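Local coordinates for protein UTP--glucose-1-phosphate uridylyltransferase YngB (Bacillus subtilis, PDB 7O2N) that catalyses the formation of UDP-glucose and diphosphate from UTP and glucose-1-phosphate, feeding glycolipid synthesis and the glucosylation of wall teichoic acid, at residues 131-145 with 245-257. Sequence-based numbering, arbitrary orientation.
Sequences GDDIMVSETPALRQL and ARLLEGNRYDIGD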
loop_
_atom_site.group_PDB
_atom_site.type_symbol
_atom_site.label_atom_id
_atom_site.label_comp_id
_atom_site.label_asym_id
_atom_site.label_seq_id
_atom_site.Cartn_x
_atom_site.Cartn_y
_atom_site.Cartn_z
ATOM N N GLY A 131 4.434 -7.039 -14.648
ATOM C CA GLY A 131 3.241 -6.571 -13.967
ATOM C C GLY A 131 3.091 -5.061 -14.013
ATOM O O GLY A 131 3.079 -4.440 -12.957
ATOM N N ASP A 132 2.957 -4.485 -15.209
ATOM C CA ASP A 132 3.175 -3.049 -15.263
ATOM C C ASP A 132 1.882 -2.285 -15.529
ATOM O O ASP A 132 1.886 -1.057 -15.563
ATOM C CB ASP A 132 4.439 -2.610 -16.017
ATOM C CG ASP A 132 4.582 -3.161 -17.417
ATOM O OD1 ASP A 132 3.543 -3.551 -18.004
ATOM O OD2 ASP A 132 5.737 -3.179 -17.913
ATOM N N ASP A 133 0.770 -3.011 -15.624
ATOM C CA ASP A 133 -0.505 -2.351 -15.837
ATOM C C ASP A 133 -1.624 -3.274 -15.367
ATOM O O ASP A 133 -1.454 -4.485 -15.350
ATOM C CB ASP A 133 -0.638 -1.940 -17.312
ATOM C CG ASP A 133 -0.710 -3.129 -18.266
ATOM O OD1 ASP A 133 -1.687 -3.885 -18.152
ATOM O OD2 ASP A 133 0.239 -3.326 -19.063
ATOM N N ILE A 134 -2.785 -2.720 -15.029
ATOM C CA ILE A 134 -3.956 -3.570 -14.870
ATOM C C ILE A 134 -4.872 -3.336 -16.070
ATOM O O ILE A 134 -5.010 -2.212 -16.529
ATOM C CB ILE A 134 -4.626 -3.332 -13.497
ATOM C CG1 ILE A 134 -3.732 -3.844 -12.357
ATOM C CG2 ILE A 134 -6.053 -3.868 -13.427
ATOM C CD1 ILE A 134 -3.854 -3.066 -11.034
ATOM N N MET A 135 -5.442 -4.420 -16.606
ATOM C CA MET A 135 -6.392 -4.386 -17.705
ATOM C C MET A 135 -7.761 -4.789 -17.170
ATOM O O MET A 135 -7.907 -5.829 -16.526
ATOM C CB MET A 135 -5.992 -5.391 -18.779
ATOM C CG MET A 135 -4.782 -4.979 -19.576
ATOM S SD MET A 135 -5.156 -4.256 -21.182
ATOM C CE MET A 135 -6.721 -3.489 -20.783
ATOM N N VAL A 136 -8.766 -3.953 -17.438
ATOM C CA VAL A 136 -10.145 -4.308 -17.162
ATOM C C VAL A 136 -10.812 -4.599 -18.499
ATOM O O VAL A 136 -10.786 -3.747 -19.388
ATOM C CB VAL A 136 -10.839 -3.174 -16.388
ATOM C CG1 VAL A 136 -12.187 -3.610 -15.829
ATOM C CG2 VAL A 136 -9.949 -2.657 -15.261
ATOM N N SER A 137 -11.367 -5.818 -18.621
ATOM C CA SER A 137 -11.706 -6.420 -19.905
ATOM C C SER A 137 -12.892 -7.371 -19.769
ATOM O O SER A 137 -13.063 -7.987 -18.728
ATOM C CB SER A 137 -10.525 -7.152 -20.472
ATOM O OG SER A 137 -9.426 -6.279 -20.593
ATOM N N GLU A 138 -13.676 -7.513 -20.846
ATOM C CA GLU A 138 -14.723 -8.525 -20.884
ATOM C C GLU A 138 -14.057 -9.896 -21.006
ATOM O O GLU A 138 -14.461 -10.879 -20.386
ATOM C CB GLU A 138 -15.705 -8.245 -22.026
ATOM C CG GLU A 138 -16.379 -6.892 -21.915
ATOM C CD GLU A 138 -17.452 -6.659 -22.960
ATOM O OE1 GLU A 138 -18.599 -6.377 -22.569
ATOM O OE2 GLU A 138 -17.137 -6.751 -24.162
ATOM N N THR A 139 -13.013 -9.934 -21.828
ATOM C CA THR A 139 -12.144 -11.075 -22.002
ATOM C C THR A 139 -10.781 -10.746 -21.382
ATOM O O THR A 139 -10.084 -9.831 -21.837
ATOM C CB THR A 139 -12.045 -11.314 -23.508
ATOM O OG1 THR A 139 -13.257 -11.948 -23.894
ATOM C CG2 THR A 139 -10.857 -12.138 -23.944
ATOM N N PRO A 140 -10.324 -11.501 -20.354
ATOM C CA PRO A 140 -9.049 -11.209 -19.698
ATOM C C PRO A 140 -7.929 -11.090 -20.724
ATOM O O PRO A 140 -7.839 -11.887 -21.664
ATOM C CB PRO A 140 -8.823 -12.433 -18.801
ATOM C CG PRO A 140 -10.208 -12.963 -18.529
ATOM C CD PRO A 140 -10.974 -12.703 -19.808
ATOM N N ALA A 141 -7.085 -10.073 -20.516
ATOM C CA ALA A 141 -6.113 -9.652 -21.516
ATOM C C ALA A 141 -5.338 -10.841 -22.080
ATOM O O ALA A 141 -5.281 -11.002 -23.295
ATOM C CB ALA A 141 -5.193 -8.609 -20.935
ATOM N N LEU A 142 -4.742 -11.662 -21.195
ATOM C CA LEU A 142 -3.884 -12.764 -21.622
ATOM C C LEU A 142 -4.653 -13.780 -22.465
ATOM O O LEU A 142 -4.120 -14.242 -23.475
ATOM C CB LEU A 142 -3.241 -13.429 -20.402
ATOM C CG LEU A 142 -2.446 -14.704 -20.672
ATOM C CD1 LEU A 142 -1.128 -14.365 -21.352
ATOM C CD2 LEU A 142 -2.198 -15.432 -19.356
ATOM N N ARG A 143 -5.890 -14.110 -22.046
ATOM C CA ARG A 143 -6.757 -15.020 -22.783
ATOM C C ARG A 143 -6.778 -14.648 -24.261
ATOM O O ARG A 143 -6.808 -15.522 -25.111
ATOM C CB ARG A 143 -8.209 -14.878 -22.324
ATOM C CG ARG A 143 -9.151 -15.868 -22.986
ATOM C CD ARG A 143 -9.380 -16.954 -21.966
ATOM N NE ARG A 143 -10.010 -18.140 -22.516
ATOM C CZ ARG A 143 -9.508 -18.875 -23.503
ATOM N NH1 ARG A 143 -8.364 -18.546 -24.068
ATOM N NH2 ARG A 143 -10.148 -19.955 -23.903
ATOM N N GLN A 144 -6.790 -13.336 -24.538
ATOM C CA GLN A 144 -6.876 -12.796 -25.882
ATOM C C GLN A 144 -5.613 -13.116 -26.675
ATOM O O GLN A 144 -5.721 -13.403 -27.865
ATOM C CB GLN A 144 -7.123 -11.287 -25.841
ATOM C CG GLN A 144 -8.391 -10.853 -25.104
ATOM C CD GLN A 144 -8.508 -9.346 -25.030
ATOM O OE1 GLN A 144 -7.859 -8.606 -25.787
ATOM N NE2 GLN A 144 -9.326 -8.864 -24.097
ATOM N N LEU A 145 -4.436 -13.054 -26.027
ATOM C CA LEU A 145 -3.170 -13.436 -26.647
ATOM C C LEU A 145 -3.171 -14.926 -26.965
ATOM O O LEU A 145 -2.595 -15.342 -27.979
ATOM C CB LEU A 145 -2.016 -13.170 -25.678
ATOM C CG LEU A 145 -1.371 -11.798 -25.757
ATOM C CD1 LEU A 145 -2.027 -10.891 -24.739
ATOM C CD2 LEU A 145 0.117 -11.902 -25.472
ATOM N N ALA A 245 0.768 -10.174 -33.168
ATOM C CA ALA A 245 0.406 -9.309 -32.058
ATOM C C ALA A 245 -1.111 -9.155 -31.990
ATOM O O ALA A 245 -1.777 -8.979 -33.009
ATOM C CB ALA A 245 1.089 -7.974 -32.197
ATOM N N ARG A 246 -1.653 -9.225 -30.776
ATOM C CA ARG A 246 -3.058 -8.941 -30.558
ATOM C C ARG A 246 -3.206 -7.492 -30.090
ATOM O O ARG A 246 -2.485 -7.049 -29.200
ATOM C CB ARG A 246 -3.617 -9.895 -29.499
ATOM C CG ARG A 246 -5.023 -9.541 -29.035
ATOM C CD ARG A 246 -5.955 -10.192 -30.027
ATOM N NE ARG A 246 -7.281 -10.427 -29.490
ATOM C CZ ARG A 246 -8.210 -9.493 -29.392
ATOM N NH1 ARG A 246 -7.927 -8.266 -29.792
ATOM N NH2 ARG A 246 -9.406 -9.783 -28.905
ATOM N N LEU A 247 -4.137 -6.750 -30.707
ATOM C CA LEU A 247 -4.605 -5.510 -30.113
ATOM C C LEU A 247 -5.559 -5.898 -28.991
ATOM O O LEU A 247 -6.417 -6.760 -29.165
ATOM C CB LEU A 247 -5.298 -4.652 -31.170
ATOM C CG LEU A 247 -5.537 -3.187 -30.789
ATOM C CD1 LEU A 247 -4.337 -2.285 -31.103
ATOM C CD2 LEU A 247 -6.797 -2.676 -31.467
ATOM N N LEU A 248 -5.354 -5.296 -27.820
ATOM C CA LEU A 248 -6.043 -5.729 -26.623
ATOM C C LEU A 248 -7.300 -4.890 -26.415
ATOM O O LEU A 248 -7.264 -3.659 -26.470
ATOM C CB LEU A 248 -5.081 -5.579 -25.444
ATOM C CG LEU A 248 -3.887 -6.530 -25.451
ATOM C CD1 LEU A 248 -2.770 -6.010 -24.567
ATOM C CD2 LEU A 248 -4.310 -7.912 -25.003
ATOM N N GLU A 249 -8.378 -5.579 -26.049
ATOM C CA GLU A 249 -9.697 -4.992 -25.956
ATOM C C GLU A 249 -9.817 -3.996 -24.801
ATOM O O GLU A 249 -10.360 -2.910 -25.009
ATOM C CB GLU A 249 -10.774 -6.077 -26.009
ATOM C CG GLU A 249 -12.021 -5.751 -25.209
ATOM C CD GLU A 249 -12.283 -6.637 -24.003
ATOM O OE1 GLU A 249 -12.243 -7.873 -24.154
ATOM O OE2 GLU A 249 -12.554 -6.088 -22.925
ATOM N N GLY A 250 -9.320 -4.328 -23.605
ATOM C CA GLY A 250 -9.799 -3.640 -22.403
ATOM C C GLY A 250 -9.199 -2.258 -22.096
ATOM O O GLY A 250 -8.431 -1.681 -22.874
ATOM N N ASN A 251 -9.530 -1.755 -20.901
ATOM C CA ASN A 251 -9.051 -0.473 -20.401
ATOM C C ASN A 251 -7.830 -0.665 -19.523
ATOM O O ASN A 251 -7.866 -1.472 -18.594
ATOM C CB ASN A 251 -10.089 0.241 -19.544
ATOM C CG ASN A 251 -11.049 1.027 -20.403
ATOM O OD1 ASN A 251 -10.616 1.779 -21.283
ATOM N ND2 ASN A 251 -12.340 0.812 -20.190
ATOM N N ARG A 252 -6.783 0.121 -19.801
ATOM C CA ARG A 252 -5.456 -0.163 -19.277
ATOM C C ARG A 252 -4.958 0.909 -18.297
ATOM O O ARG A 252 -4.838 2.083 -18.641
ATOM C CB ARG A 252 -4.487 -0.324 -20.445
ATOM C CG ARG A 252 -3.040 -0.208 -20.011
ATOM C CD ARG A 252 -2.068 -0.568 -21.096
ATOM N NE ARG A 252 -0.780 -0.285 -20.481
ATOM C CZ ARG A 252 -0.125 0.859 -20.637
ATOM N NH1 ARG A 252 -0.640 1.791 -21.434
ATOM N NH2 ARG A 252 1.039 1.036 -20.023
ATOM N N TYR A 253 -4.596 0.485 -17.079
ATOM C CA TYR A 253 -4.108 1.393 -16.054
ATOM C C TYR A 253 -2.663 1.070 -15.709
ATOM O O TYR A 253 -2.407 0.089 -15.007
ATOM C CB TYR A 253 -4.980 1.290 -14.809
ATOM C CG TYR A 253 -6.429 1.485 -15.139
ATOM C CD1 TYR A 253 -6.913 2.717 -15.558
ATOM C CD2 TYR A 253 -7.294 0.417 -15.091
ATOM C CE1 TYR A 253 -8.241 2.893 -15.905
ATOM C CE2 TYR A 253 -8.629 0.579 -15.416
ATOM C CZ TYR A 253 -9.102 1.812 -15.835
ATOM O OH TYR A 253 -10.423 1.944 -16.152
ATOM N N ASP A 254 -1.744 1.904 -16.225
ATOM C CA ASP A 254 -0.327 1.754 -15.945
ATOM C C ASP A 254 -0.102 2.054 -14.465
ATOM O O ASP A 254 -0.700 2.986 -13.920
ATOM C CB ASP A 254 0.523 2.569 -16.921
ATOM C CG ASP A 254 1.886 2.989 -16.386
ATOM O OD1 ASP A 254 1.937 3.689 -15.330
ATOM O OD2 ASP A 254 2.894 2.638 -17.023
ATOM N N ILE A 255 0.729 1.221 -13.814
ATOM C CA ILE A 255 1.055 1.385 -12.405
ATOM C C ILE A 255 2.572 1.428 -12.190
ATOM O O ILE A 255 3.061 0.953 -11.163
ATOM C CB ILE A 255 0.379 0.277 -11.570
ATOM C CG1 ILE A 255 0.811 -1.128 -12.005
ATOM C CG2 ILE A 255 -1.124 0.433 -11.625
ATOM C CD1 ILE A 255 0.079 -2.252 -11.313
ATOM N N GLY A 256 3.315 2.010 -13.144
ATOM C CA GLY A 256 4.763 2.121 -13.060
ATOM C C GLY A 256 5.240 3.298 -12.201
ATOM O O GLY A 256 6.400 3.364 -11.829
ATOM N N ASP A 257 4.324 4.202 -11.863
ATOM C CA ASP A 257 4.551 5.524 -11.314
ATOM C C ASP A 257 3.702 5.591 -10.039
ATOM O O ASP A 257 2.688 4.904 -9.947
ATOM C CB ASP A 257 4.101 6.500 -12.419
ATOM C CG ASP A 257 3.952 7.997 -12.145
ATOM O OD1 ASP A 257 4.309 8.513 -11.022
ATOM O OD2 ASP A 257 3.457 8.665 -13.079
#
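I134 and V136 pair with Y253 and N251 through four backbone hydrogen bonds, which define a two-stranded antiparallel sheet whose short axes run 4.5 Å apart at 162°. One further bond, I255 N to D132 O, extends the pairing to the residue before strand 133-136 of this GT-A-type nucleotidyltransferase domain. The tightly packed part is apolar and largely buried: I134 CD1 meets I255 CD1 at 4.0 Å, and L248 CD2 sits beside A141 and, at 3.8 Å, L145 CD1. On the face of I134, V136, N251 and Y253, V136 CG2 meets the edge of the Y253 ring at CE2 (3.5 Å), and helix 258-269 packs against both side chains. On the other face R252, extended from CG to NE, runs across D133; its NE forms a salt bridge with D133 OD2 at 3.5 Å, in a network that reaches D254. Each group has a stronger partner, R206 for D133 and Y170 for R252.

At the far end Q144 OE1 accepts E249 N in the carbonyl plane (3.1 Å), while NE2 donates to T139 O, consistent with this amide orientation. The solvent side is looser: E249, exposed and poorly ordered, bends at chi2 (-114°) and in the model accepts E138 N on OE2 (2.8 Å) and T139 N on OE1 (3.2 Å), using both syn lone pairs, although its disorder makes this detail less certain. Backbone amides thus probably stabilise the E249 carboxylate's negative charge.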